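Local coordinates for protein Ufm1-specific protease (Caenorhabditis elegans, PDB 5EJJ) that hydrolyses, as a thiol protease, the peptide bond at the C-terminal glycine of the ubiquitin-like modifier ufm-1 attached to its target proteins, at residues 381-387 and 399-403; 396-400 and 497-501; 403-408 and 487-491; 491-496 and 550-556. One frame throughout, in Å; residues are numbered along the deposited sequence.

Contact 1: 381-387 and 399-403; sequences YHHYMQD and RSFQT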
loop_
_atom_site.group_PDB
_atom_site.type_symbol
_atom_site.label_atom_id
_atom_site.label_comp_id
_atom_site.label_asym_id
_atom_site.label_seq_id
_atom_site.Cartn_x
_atom_site.Cartn_y
_atom_site.Cartn_z
ATOM N N TYR A 381 6.397 9.764 11.066
ATOM C CA TYR A 381 7.417 10.186 12.017
ATOM C C TYR A 381 7.011 11.502 12.664
ATOM O O TYR A 381 7.110 12.553 12.037
ATOM C CB TYR A 381 8.745 10.370 11.288
ATOM C CG TYR A 381 9.916 10.742 12.170
ATOM C CD1 TYR A 381 9.870 10.553 13.547
ATOM C CD2 TYR A 381 11.071 11.288 11.621
ATOM C CE1 TYR A 381 10.933 10.900 14.351
ATOM C CE2 TYR A 381 12.139 11.631 12.414
ATOM C CZ TYR A 381 12.068 11.437 13.779
ATOM O OH TYR A 381 13.138 11.782 14.576
ATOM N N HIS A 382 6.556 11.443 13.913
ATOM C CA HIS A 382 6.285 12.653 14.684
ATOM C C HIS A 382 7.441 12.943 15.639
ATOM O O HIS A 382 8.146 12.029 16.076
ATOM C CB HIS A 382 4.993 12.519 15.481
ATOM C CG HIS A 382 3.812 12.124 14.654
ATOM N ND1 HIS A 382 2.716 12.945 14.484
ATOM C CD2 HIS A 382 3.545 10.990 13.964
ATOM C CE1 HIS A 382 1.824 12.332 13.727
ATOM N NE2 HIS A 382 2.305 11.146 13.393
ATOM N N HIS A 383 7.612 14.220 15.968
ATOM C CA HIS A 383 8.755 14.694 16.748
ATOM C C HIS A 383 8.502 16.081 17.359
ATOM O O HIS A 383 7.382 16.594 17.337
ATOM C CB HIS A 383 9.994 14.741 15.861
ATOM C CG HIS A 383 9.697 15.174 14.457
ATOM N ND1 HIS A 383 8.995 16.322 14.173
ATOM C CD2 HIS A 383 9.981 14.595 13.267
ATOM C CE1 HIS A 383 8.857 16.439 12.862
ATOM N NE2 HIS A 383 9.458 15.412 12.290
ATOM N N TYR A 384 9.557 16.686 17.896
ATOM C CA TYR A 384 9.476 18.036 18.459
ATOM C C TYR A 384 9.170 19.085 17.375
ATOM O O TYR A 384 9.304 18.805 16.186
ATOM C CB TYR A 384 10.793 18.385 19.177
ATOM C CG TYR A 384 10.997 17.703 20.514
ATOM C CD1 TYR A 384 9.961 17.013 21.129
ATOM C CD2 TYR A 384 12.220 17.767 21.171
ATOM C CE1 TYR A 384 10.133 16.397 22.360
ATOM C CE2 TYR A 384 12.404 17.151 22.406
ATOM C CZ TYR A 384 11.352 16.467 22.995
ATOM O OH TYR A 384 11.507 15.851 24.221
ATOM N N MET A 385 8.750 20.280 17.792
ATOM C CA MET A 385 8.580 21.436 16.891
ATOM C C MET A 385 7.712 21.166 15.651
ATOM O O MET A 385 8.024 21.637 14.554
ATOM C CB MET A 385 9.947 21.987 16.451
ATOM C CG MET A 385 11.041 21.972 17.528
ATOM S SD MET A 385 10.561 22.623 19.151
ATOM C CE MET A 385 12.144 22.574 19.987
ATOM N N GLN A 386 6.622 20.427 15.830
ATOM C CA GLN A 386 5.851 19.939 14.692
ATOM C C GLN A 386 4.553 20.702 14.438
ATOM O O GLN A 386 4.452 21.454 13.464
ATOM C CB GLN A 386 5.571 18.436 14.824
ATOM C CG GLN A 386 5.617 17.692 13.491
ATOM C CD GLN A 386 5.341 16.208 13.626
ATOM O OE1 GLN A 386 5.964 15.392 12.951
ATOM N NE2 GLN A 386 4.393 15.852 14.490
ATOM N N ASP A 387 3.562 20.515 15.304
ATOM C CA ASP A 387 2.248 21.120 15.086
ATOM C C ASP A 387 2.246 22.612 15.407
ATOM O O ASP A 387 1.227 23.158 15.843
ATOM C CB ASP A 387 1.178 20.405 15.916
ATOM C CG ASP A 387 1.322 18.897 15.875
ATOM O OD1 ASP A 387 1.803 18.385 14.836
ATOM O OD2 ASP A 387 0.965 18.230 16.882
ATOM N N ARG A 399 5.065 12.437 21.285
ATOM C CA ARG A 399 5.448 12.198 19.911
ATOM C C ARG A 399 5.427 10.707 19.586
ATOM O O ARG A 399 4.896 10.307 18.544
ATOM C CB ARG A 399 6.827 12.812 19.640
ATOM C CG ARG A 399 6.863 14.318 19.877
ATOM C CD ARG A 399 5.563 14.946 19.395
ATOM N NE ARG A 399 5.657 16.384 19.169
ATOM C CZ ARG A 399 4.817 17.066 18.394
ATOM N NH1 ARG A 399 3.836 16.436 17.757
ATOM N NH2 ARG A 399 4.971 18.374 18.235
ATOM N N SER A 400 5.989 9.888 20.477
ATOM C CA SER A 400 5.972 8.441 20.284
ATOM C C SER A 400 4.554 7.924 20.312
ATOM O O SER A 400 4.224 6.945 19.643
ATOM C CB SER A 400 6.785 7.725 21.353
ATOM O OG SER A 400 8.151 7.793 21.028
ATOM N N PHE A 401 3.718 8.582 21.099
ATOM C CA PHE A 401 2.318 8.222 21.155
ATOM C C PHE A 401 1.697 8.502 19.799
ATOM O O PHE A 401 0.915 7.704 19.281
ATOM C CB PHE A 401 1.598 9.032 22.222
ATOM C CG PHE A 401 0.127 8.888 22.172
ATOM C CD1 PHE A 401 -0.490 7.780 22.737
ATOM C CD2 PHE A 401 -0.644 9.839 21.549
ATOM C CE1 PHE A 401 -1.857 7.627 22.699
ATOM C CE2 PHE A 401 -2.015 9.694 21.497
ATOM C CZ PHE A 401 -2.625 8.578 22.076
ATOM N N GLN A 402 2.060 9.648 19.238
ATOM C CA GLN A 402 1.560 10.075 17.940
ATOM C C GLN A 402 2.001 9.129 16.815
ATOM O O GLN A 402 1.188 8.721 15.969
ATOM C CB GLN A 402 1.970 11.526 17.664
ATOM C CG GLN A 402 1.145 12.547 18.449
ATOM C CD GLN A 402 1.545 13.972 18.137
ATOM O OE1 GLN A 402 2.696 14.235 17.788
ATOM N NE2 GLN A 402 0.592 14.904 18.250
ATOM N N THR A 403 3.282 8.774 16.815
ATOM C CA THR A 403 3.763 7.746 15.912
ATOM C C THR A 403 2.920 6.479 16.045
ATOM O O THR A 403 2.335 6.031 15.080
ATOM C CB THR A 403 5.234 7.425 16.142
ATOM O OG1 THR A 403 6.032 8.566 15.794
ATOM C CG2 THR A 403 5.645 6.238 15.288
#
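Two side chains carry this contact by their torsions: Arg-399 starts with CG beside its backbone N (chi1 -60°) and then bends at chi2 (-39°), which folds the chain against the backbone of His-383 and Tyr-384 and delivers the guanidinium to Asp-387, while His-382 has CG anti to its carbonyl carbon (chi1 -53°), which sets the imidazole against CB of Gln-402. The carboxylate meets the guanidinium at its edge, with the two planes steeply inclined; the bond from NH1 of Arg-399 to OD2 of Asp-387 is a weak salt bridge at 3.5 Å. NH1 also donates to OE1 of Gln-402 one turn on, a bond modelled so short that its length carries little, and NE has a second acid, Asp-391. A long, multi-donor arginine suits a place where several acceptors lie round one end. The aliphatic CB of Gln-386 packs 3.5 Å from NH2 of Arg-399. Gln-402 CB covers a face of the His-382 imidazole, 3.7 Å from its centroid in a CH-pi contact. Tyr-384 stays close to the arginine stem, its CD1 lying 4.3 Å from CG of Arg-399. Its ring meets that of His-522 steeply and its hydroxyl end lies by Cys-396, while Tyr-381 OH bonds to Asp-520 O. The arrangement belongs to the active site of a C78 cysteine protease: a loop preceding the helix that bears the presumed nucleophile is pinned to that helix's first turns, beside the probable catalytic residues.

Contact 2: 396-400 and 497-501; sequences CAYRS and MLAHT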
loop_
_atom_site.group_PDB
_atom_site.type_symbol
_atom_site.label_atom_id
_atom_site.label_comp_id
_atom_site.label_asym_id
_atom_site.label_seq_id
_atom_site.Cartn_x
_atom_site.Cartn_y
_atom_site.Cartn_z
ATOM N N CYS A 396 8.501 14.433 24.426
ATOM C CA CYS A 396 9.127 13.226 23.857
ATOM C C CYS A 396 8.213 11.992 23.758
ATOM O O CYS A 396 8.177 11.309 22.736
ATOM C CB CYS A 396 10.470 12.880 24.551
ATOM S SG CYS A 396 10.497 12.580 26.370
ATOM N N ALA A 397 7.447 11.731 24.806
ATOM C CA ALA A 397 6.587 10.562 24.815
ATOM C C ALA A 397 5.292 10.817 24.070
ATOM O O ALA A 397 4.673 9.884 23.576
ATOM C CB ALA A 397 6.304 10.120 26.237
ATOM N N TYR A 398 4.871 12.074 24.002
ATOM C CA TYR A 398 3.677 12.428 23.238
ATOM C C TYR A 398 3.892 12.064 21.775
ATOM O O TYR A 398 3.029 11.483 21.116
ATOM C CB TYR A 398 3.415 13.930 23.314
ATOM C CG TYR A 398 2.802 14.414 24.596
ATOM C CD1 TYR A 398 3.560 15.101 25.527
ATOM C CD2 TYR A 398 1.453 14.206 24.865
ATOM C CE1 TYR A 398 2.999 15.555 26.697
ATOM C CE2 TYR A 398 0.879 14.654 26.025
ATOM C CZ TYR A 398 1.661 15.329 26.942
ATOM O OH TYR A 398 1.108 15.787 28.112
ATOM N N ARG A 399 5.065 12.437 21.285
ATOM C CA ARG A 399 5.448 12.198 19.911
ATOM C C ARG A 399 5.427 10.707 19.586
ATOM O O ARG A 399 4.896 10.307 18.544
ATOM C CB ARG A 399 6.827 12.812 19.640
ATOM C CG ARG A 399 6.863 14.318 19.877
ATOM C CD ARG A 399 5.563 14.946 19.395
ATOM N NE ARG A 399 5.657 16.384 19.169
ATOM C CZ ARG A 399 4.817 17.066 18.394
ATOM N NH1 ARG A 399 3.836 16.436 17.757
ATOM N NH2 ARG A 399 4.971 18.374 18.235
ATOM N N SER A 400 5.989 9.888 20.477
ATOM C CA SER A 400 5.972 8.441 20.284
ATOM C C SER A 400 4.554 7.924 20.312
ATOM O O SER A 400 4.224 6.945 19.643
ATOM C CB SER A 400 6.785 7.725 21.353
ATOM O OG SER A 400 8.151 7.793 21.028
ATOM N N MET A 497 14.745 9.137 31.734
ATOM C CA MET A 497 14.300 10.510 31.576
ATOM C C MET A 497 13.668 10.714 30.200
ATOM O O MET A 497 13.005 11.723 29.950
ATOM C CB MET A 497 15.441 11.497 31.837
ATOM C CG MET A 497 15.820 11.641 33.332
ATOM S SD MET A 497 14.466 12.016 34.493
ATOM C CE MET A 497 15.388 12.226 36.002
ATOM N N LEU A 498 13.850 9.724 29.328
ATOM C CA LEU A 498 13.544 9.865 27.904
ATOM C C LEU A 498 12.583 8.816 27.343
ATOM O O LEU A 498 12.367 7.769 27.941
ATOM C CB LEU A 498 14.847 9.855 27.103
ATOM C CG LEU A 498 15.705 11.090 27.367
ATOM C CD1 LEU A 498 17.045 11.007 26.650
ATOM C CD2 LEU A 498 14.927 12.350 26.962
ATOM N N ALA A 499 12.004 9.119 26.185
ATOM C CA ALA A 499 11.101 8.194 25.502
ATOM C C ALA A 499 11.526 8.021 24.050
ATOM O O ALA A 499 11.796 9.008 23.361
ATOM C CB ALA A 499 9.659 8.693 25.575
ATOM N N HIS A 500 11.604 6.770 23.598
ATOM C CA HIS A 500 11.929 6.461 22.202
ATOM C C HIS A 500 10.908 5.477 21.596
ATOM O O HIS A 500 10.159 4.802 22.321
ATOM C CB HIS A 500 13.340 5.866 22.083
ATOM C CG HIS A 500 14.444 6.808 22.468
ATOM N ND1 HIS A 500 14.227 8.115 22.822
ATOM C CD2 HIS A 500 15.784 6.613 22.537
ATOM C CE1 HIS A 500 15.386 8.696 23.102
ATOM N NE2 HIS A 500 16.342 7.808 22.931
ATOM N N THR A 501 10.874 5.398 20.267
ATOM C CA THR A 501 10.076 4.375 19.601
ATOM C C THR A 501 10.991 3.310 19.001
ATOM O O THR A 501 11.996 3.635 18.367
ATOM C CB THR A 501 9.187 4.962 18.501
ATOM O OG1 THR A 501 8.758 6.280 18.871
ATOM C CG2 THR A 501 7.973 4.077 18.296
#
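Where Ser-400 and Ala-397 meet the strand through Thr-501 and Ala-499, the join itself is made by small side chains, and His-500, the flat group here, has its CB directed away from the helix. Ala-499 O lies near the plane of that imidazole, at its ND1 edge 2.6 Å away, although the donor stands well above the carbonyl plane; the His-500 ring also meets that of His-522 at a steep angle. On the helix side, CB of Ala-397 touches CB of Ala-499 at 3.7 Å. Two alanines allow helix 396-400 and strand 499-501 to come within 7.2 Å axis to axis, nearly parallel at 20°. One turn on, OG of Ser-400 and OG1 of Thr-501 share a hydrogen bond of 2.7 Å, so two buried hydroxyls satisfy one another. Cys-396, presumed to be the active-site nucleophile, holds SG between its backbone N and carbonyl carbon (chi1 58°). The sulfur therefore faces the start of the strand, 3.8 Å from Ala-499 N, and the side chain sits next to His-522, its presumed active-site partner. The helix begins at this cysteine and lies against strand 499-507, while Met-492 of the adjoining strand 491-494 touches Ser-400 and Ala-499, and helix 421-425 packs on Tyr-398 and Arg-399.

Contact 3: 403-408 and 487-491; sequences TIWSWF and SGTPV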
loop_
_atom_site.group_PDB
_atom_site.type_symbol
_atom_site.label_atom_id
_atom_site.label_comp_id
_atom_site.label_asym_id
_atom_site.label_seq_id
_atom_site.Cartn_x
_atom_site.Cartn_y
_atom_site.Cartn_z
ATOM N N THR A 403 3.282 8.774 16.815
ATOM C CA THR A 403 3.763 7.746 15.912
ATOM C C THR A 403 2.920 6.479 16.045
ATOM O O THR A 403 2.335 6.031 15.080
ATOM C CB THR A 403 5.234 7.425 16.142
ATOM O OG1 THR A 403 6.032 8.566 15.794
ATOM C CG2 THR A 403 5.645 6.238 15.288
ATOM N N ILE A 404 2.809 5.922 17.240
ATOM C CA ILE A 404 1.974 4.737 17.414
ATOM C C ILE A 404 0.568 4.970 16.875
ATOM O O ILE A 404 -0.073 4.056 16.358
ATOM C CB ILE A 404 1.912 4.294 18.896
ATOM C CG1 ILE A 404 3.304 3.907 19.383
ATOM C CG2 ILE A 404 0.973 3.107 19.097
ATOM C CD1 ILE A 404 3.340 3.595 20.832
ATOM N N TRP A 405 0.088 6.203 16.970
ATOM C CA TRP A 405 -1.271 6.483 16.523
ATOM C C TRP A 405 -1.314 6.415 15.015
ATOM O O TRP A 405 -2.156 5.720 14.438
ATOM C CB TRP A 405 -1.765 7.852 17.000
ATOM C CG TRP A 405 -3.238 8.067 16.748
ATOM C CD1 TRP A 405 -3.828 8.323 15.550
ATOM C CD2 TRP A 405 -4.297 8.038 17.717
ATOM N NE1 TRP A 405 -5.185 8.456 15.707
ATOM C CE2 TRP A 405 -5.499 8.284 17.029
ATOM C CE3 TRP A 405 -4.343 7.838 19.098
ATOM C CZ2 TRP A 405 -6.735 8.333 17.670
ATOM C CZ3 TRP A 405 -5.575 7.892 19.736
ATOM C CH2 TRP A 405 -6.751 8.142 19.021
ATOM N N SER A 406 -0.389 7.128 14.382
ATOM C CA SER A 406 -0.347 7.190 12.934
ATOM C C SER A 406 -0.301 5.787 12.331
ATOM O O SER A 406 -0.899 5.534 11.283
ATOM C CB SER A 406 0.839 8.025 12.468
ATOM O OG SER A 406 2.033 7.267 12.475
ATOM N N TRP A 407 0.380 4.866 13.001
ATOM C CA TRP A 407 0.421 3.496 12.506
ATOM C C TRP A 407 -0.980 2.920 12.455
ATOM O O TRP A 407 -1.303 2.171 11.545
ATOM C CB TRP A 407 1.327 2.612 13.355
ATOM C CG TRP A 407 1.453 1.194 12.896
ATOM C CD1 TRP A 407 2.516 0.646 12.261
ATOM C CD2 TRP A 407 0.499 0.133 13.067
ATOM N NE1 TRP A 407 2.287 -0.688 12.009
ATOM C CE2 TRP A 407 1.052 -1.024 12.493
ATOM C CE3 TRP A 407 -0.771 0.048 13.642
ATOM C CZ2 TRP A 407 0.385 -2.242 12.480
ATOM C CZ3 TRP A 407 -1.434 -1.178 13.618
ATOM C CH2 TRP A 407 -0.853 -2.299 13.048
ATOM N N PHE A 408 -1.821 3.272 13.419
ATOM C CA PHE A 408 -3.180 2.728 13.443
ATOM C C PHE A 408 -4.126 3.281 12.350
ATOM O O PHE A 408 -5.080 2.595 11.941
ATOM C CB PHE A 408 -3.793 2.811 14.852
ATOM C CG PHE A 408 -3.380 1.676 15.753
ATOM C CD1 PHE A 408 -2.284 1.804 16.597
ATOM C CD2 PHE A 408 -4.079 0.469 15.739
ATOM C CE1 PHE A 408 -1.897 0.751 17.412
ATOM C CE2 PHE A 408 -3.696 -0.596 16.550
ATOM C CZ PHE A 408 -2.601 -0.456 17.383
ATOM N N SER A 487 2.100 -8.702 16.308
ATOM C CA SER A 487 1.346 -7.473 16.410
ATOM C C SER A 487 1.950 -6.433 15.464
ATOM O O SER A 487 1.240 -5.593 14.913
ATOM C CB SER A 487 1.327 -6.989 17.866
ATOM O OG SER A 487 0.774 -7.986 18.717
ATOM N N GLY A 488 3.263 -6.511 15.270
ATOM C CA GLY A 488 3.970 -5.662 14.325
ATOM C C GLY A 488 3.789 -4.157 14.432
ATOM O O GLY A 488 3.984 -3.446 13.454
ATOM N N THR A 489 3.425 -3.671 15.615
ATOM C CA THR A 489 3.260 -2.235 15.870
ATOM C C THR A 489 4.527 -1.580 16.404
ATOM O O THR A 489 5.374 -2.255 16.997
ATOM C CB THR A 489 2.183 -2.019 16.900
ATOM O OG1 THR A 489 2.416 -2.916 18.001
ATOM C CG2 THR A 489 0.832 -2.321 16.289
ATOM N N PRO A 490 4.667 -0.261 16.205
ATOM C CA PRO A 490 5.878 0.350 16.756
ATOM C C PRO A 490 5.806 0.270 18.278
ATOM O O PRO A 490 4.712 0.252 18.860
ATOM C CB PRO A 490 5.803 1.809 16.285
ATOM C CG PRO A 490 4.684 1.861 15.280
ATOM C CD PRO A 490 3.755 0.739 15.635
ATOM N N VAL A 491 6.967 0.186 18.915
ATOM C CA VAL A 491 7.038 -0.011 20.355
ATOM C C VAL A 491 7.542 1.253 21.026
ATOM O O VAL A 491 8.568 1.817 20.620
ATOM C CB VAL A 491 7.959 -1.200 20.695
ATOM C CG1 VAL A 491 8.366 -1.182 22.149
ATOM C CG2 VAL A 491 7.262 -2.503 20.345
#
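Trp-407 reaches the loop 487-491 with CG anti to the backbone N (chi1 -179°), and the contacts change step by step outward. CB lies 3.8 Å from CD of Pro-490. CG and CD1 then pass under the same methylene, with CD1 to CD of Pro-490 at 3.6 Å, so the proline covers a face of the five-membered ring. Further out NE1 comes 3.5 Å from Gly-488 O, approached obliquely. The six-membered ring ends the path beneath CG2 of Thr-489, which stands 3.6 Å from its centroid and almost on the normal, a CH-pi contact like that of the proline. Thr-489 can offer a methyl because its OG1 turns elsewhere, to Pro-557 O; that methyl also reaches CZ of Phe-408 at 4.1 Å. Proline suits this place as a rigid ring that presents its CD methylene to the indole face, and Gly-488 accommodates a positive phi. Exchange of Trp-407 for an alanine would probably strip both Pro-490 and Thr-489 of their aromatic cover and weaken the hold of the helix on the loop. Ile-404 adds a loose apolar contact, CG1 lying 4.5 Å from CB of Pro-490. This is helix-to-loop packing in a papain-like (clan CA) fold: the helix carrying the presumed nucleophile rests on the loop that leads into strand 491-494.

Contact 4: 491-496 and 550-556; sequences VMIGGN and HFYNMVL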
loop_
_atom_site.group_PDB
_atom_site.type_symbol
_atom_site.label_atom_id
_atom_site.label_comp_id
_atom_site.label_asym_id
_atom_site.label_seq_id
_atom_site.Cartn_x
_atom_site.Cartn_y
_atom_site.Cartn_z
ATOM N N VAL A 491 6.967 0.186 18.915
ATOM C CA VAL A 491 7.038 -0.011 20.355
ATOM C C VAL A 491 7.542 1.253 21.026
ATOM O O VAL A 491 8.568 1.817 20.620
ATOM C CB VAL A 491 7.959 -1.200 20.695
ATOM C CG1 VAL A 491 8.366 -1.182 22.149
ATOM C CG2 VAL A 491 7.262 -2.503 20.345
ATOM N N MET A 492 6.803 1.716 22.031
ATOM C CA MET A 492 7.302 2.810 22.841
ATOM C C MET A 492 8.101 2.261 24.013
ATOM O O MET A 492 7.593 1.483 24.841
ATOM C CB MET A 492 6.189 3.726 23.328
ATOM C CG MET A 492 6.687 4.813 24.295
ATOM S SD MET A 492 6.612 4.420 26.079
ATOM C CE MET A 492 7.245 5.962 26.734
ATOM N N ILE A 493 9.369 2.666 24.044
ATOM C CA ILE A 493 10.296 2.282 25.098
ATOM C C ILE A 493 10.370 3.439 26.094
ATOM O O ILE A 493 10.724 4.578 25.740
ATOM C CB ILE A 493 11.695 1.878 24.517
ATOM C CG1 ILE A 493 12.684 1.501 25.617
ATOM C CG2 ILE A 493 12.285 2.980 23.669
ATOM C CD1 ILE A 493 12.438 0.181 26.220
ATOM N N GLY A 494 9.971 3.141 27.331
ATOM C CA GLY A 494 9.980 4.107 28.416
ATOM C C GLY A 494 11.344 4.154 29.062
ATOM O O GLY A 494 11.625 3.420 30.017
ATOM N N GLY A 495 12.198 5.020 28.517
ATOM C CA GLY A 495 13.542 5.224 29.029
ATOM C C GLY A 495 13.431 5.869 30.377
ATOM O O GLY A 495 12.313 6.091 30.848
ATOM N N ASN A 496 14.536 6.202 31.025
ATOM C CA ASN A 496 14.307 6.806 32.331
ATOM C C ASN A 496 13.925 8.288 32.333
ATOM O O ASN A 496 12.852 8.653 32.836
ATOM C CB ASN A 496 15.327 6.379 33.380
ATOM C CG ASN A 496 14.999 4.999 33.941
ATOM O OD1 ASN A 496 14.739 4.820 35.136
ATOM N ND2 ASN A 496 14.979 4.011 33.052
ATOM N N HIS A 550 19.622 2.245 35.014
ATOM C CA HIS A 550 18.203 2.572 35.145
ATOM C C HIS A 550 17.236 1.468 34.720
ATOM O O HIS A 550 17.646 0.465 34.144
ATOM C CB HIS A 550 17.910 3.803 34.314
ATOM C CG HIS A 550 18.595 5.035 34.802
ATOM N ND1 HIS A 550 19.764 5.505 34.243
ATOM C CD2 HIS A 550 18.274 5.897 35.795
ATOM C CE1 HIS A 550 20.135 6.606 34.873
ATOM N NE2 HIS A 550 19.248 6.864 35.818
ATOM N N PHE A 551 15.947 1.671 34.998
ATOM C CA PHE A 551 14.921 0.678 34.668
ATOM C C PHE A 551 14.056 1.157 33.511
ATOM O O PHE A 551 13.743 2.336 33.426
ATOM C CB PHE A 551 14.074 0.310 35.899
ATOM C CG PHE A 551 12.935 1.246 36.173
ATOM C CD1 PHE A 551 13.091 2.315 37.029
ATOM C CD2 PHE A 551 11.685 1.034 35.593
ATOM C CE1 PHE A 551 12.023 3.173 37.286
ATOM C CE2 PHE A 551 10.624 1.897 35.829
ATOM C CZ PHE A 551 10.783 2.956 36.685
ATOM N N TYR A 552 13.674 0.250 32.615
ATOM C CA TYR A 552 12.956 0.642 31.400
ATOM C C TYR A 552 11.576 -0.010 31.293
ATOM O O TYR A 552 11.430 -1.202 31.570
ATOM C CB TYR A 552 13.784 0.289 30.169
ATOM C CG TYR A 552 14.901 1.260 29.844
ATOM C CD1 TYR A 552 14.775 2.159 28.804
ATOM C CD2 TYR A 552 16.094 1.253 30.548
ATOM C CE1 TYR A 552 15.797 3.038 28.476
ATOM C CE2 TYR A 552 17.121 2.138 30.225
ATOM C CZ TYR A 552 16.955 3.032 29.190
ATOM O OH TYR A 552 17.941 3.925 28.841
ATOM N N ASN A 553 10.568 0.774 30.904
ATOM C CA ASN A 553 9.239 0.232 30.593
ATOM C C ASN A 553 8.930 0.229 29.072
ATOM O O ASN A 553 9.418 1.079 28.320
ATOM C CB ASN A 553 8.139 0.930 31.417
ATOM C CG ASN A 553 7.904 0.264 32.788
ATOM O OD1 ASN A 553 8.560 -0.721 33.126
ATOM N ND2 ASN A 553 6.972 0.808 33.576
ATOM N N MET A 554 8.152 -0.752 28.623
ATOM C CA MET A 554 7.864 -0.931 27.197
ATOM C C MET A 554 6.369 -1.170 26.957
ATOM O O MET A 554 5.759 -2.083 27.550
ATOM C CB MET A 554 8.675 -2.107 26.641
ATOM C CG MET A 554 9.696 -1.734 25.580
ATOM S SD MET A 554 11.003 -2.979 25.334
ATOM C CE MET A 554 11.627 -3.156 27.002
ATOM N N VAL A 555 5.772 -0.346 26.098
ATOM C CA VAL A 555 4.368 -0.542 25.732
ATOM C C VAL A 555 4.259 -1.069 24.298
ATOM O O VAL A 555 4.916 -0.562 23.378
ATOM C CB VAL A 555 3.485 0.717 25.996
ATOM C CG1 VAL A 555 4.196 1.982 25.586
ATOM C CG2 VAL A 555 2.148 0.603 25.285
ATOM N N LEU A 556 3.440 -2.112 24.156
ATOM C CA LEU A 556 3.368 -2.964 22.979
ATOM C C LEU A 556 1.938 -3.025 22.467
ATOM O O LEU A 556 1.181 -3.928 22.854
ATOM C CB LEU A 556 3.794 -4.379 23.355
ATOM C CG LEU A 556 5.257 -4.755 23.143
ATOM C CD1 LEU A 556 6.180 -3.776 23.804
ATOM C CD2 LEU A 556 5.517 -6.152 23.654
#
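Strands 491-494 and 552-556 run antiparallel, their axes 4.4 Å apart and their directions 162° from one another. Met-492 and Val-555 form a hydrogen-bonded pair, bonded both ways; the bond from Val-555 N to Met-492 O is the straighter at 2.9 Å. Ile-493 and Met-554 follow as a non-hydrogen-bonded pair, and Gly-494 with Asn-553 bonds again, Asn-553 N reaching Gly-494 O at 3.0 Å. Gly-494 is also the centre of an inverse gamma turn that ends the regular strand. Side chains alternate between the faces. On one, SD of Met-492 lies against CG1 of Val-555 at 3.5 Å, under helix 447-457. On the other, Ile-493 and Met-554 lie side by side, CD1 to CG 3.4 Å, and CG1 of Val-491 touches CG of the same methionine, close to helix 477-484. Flexible methionines and branched aliphatics suit such a core, packing between helix and strand. At the loop end, CD1 of the Tyr-552 ring meets CG1 of Ile-493 at 3.9 Å, and its hydroxyl bonds to Ser-547 N. A serine in place of Tyr-552 would probably open a gap beside Ile-493 and leave Ser-547 N without this acceptor. Flanked by strands 499-507 and 462-467, this ladder is part of the antiparallel sheet of the papain-like (clan CA) peptidase domain.

How the contacts relate
All four contacts lie in the C78 peptidase region. From the N-terminal side, contact 1 closes first, a short loop that folds 381-387 back on helix 396-409. Contact 2 opens on the same helix and spans nearly a hundred residues to strand 499-507; within that span contact 3 closes, joining the later turns of the helix to the loop before strand 491-494. Contact 4 then pairs that strand with 552-557, and its segments alternate with those of contact 2, so the two cross. Helix 396-409 is the element common to contacts 1, 2 and 3, while the segments of contacts 3 and 4 overlap at Val-491. Together they bind the loop, the helix and the sheet against which the helix packs.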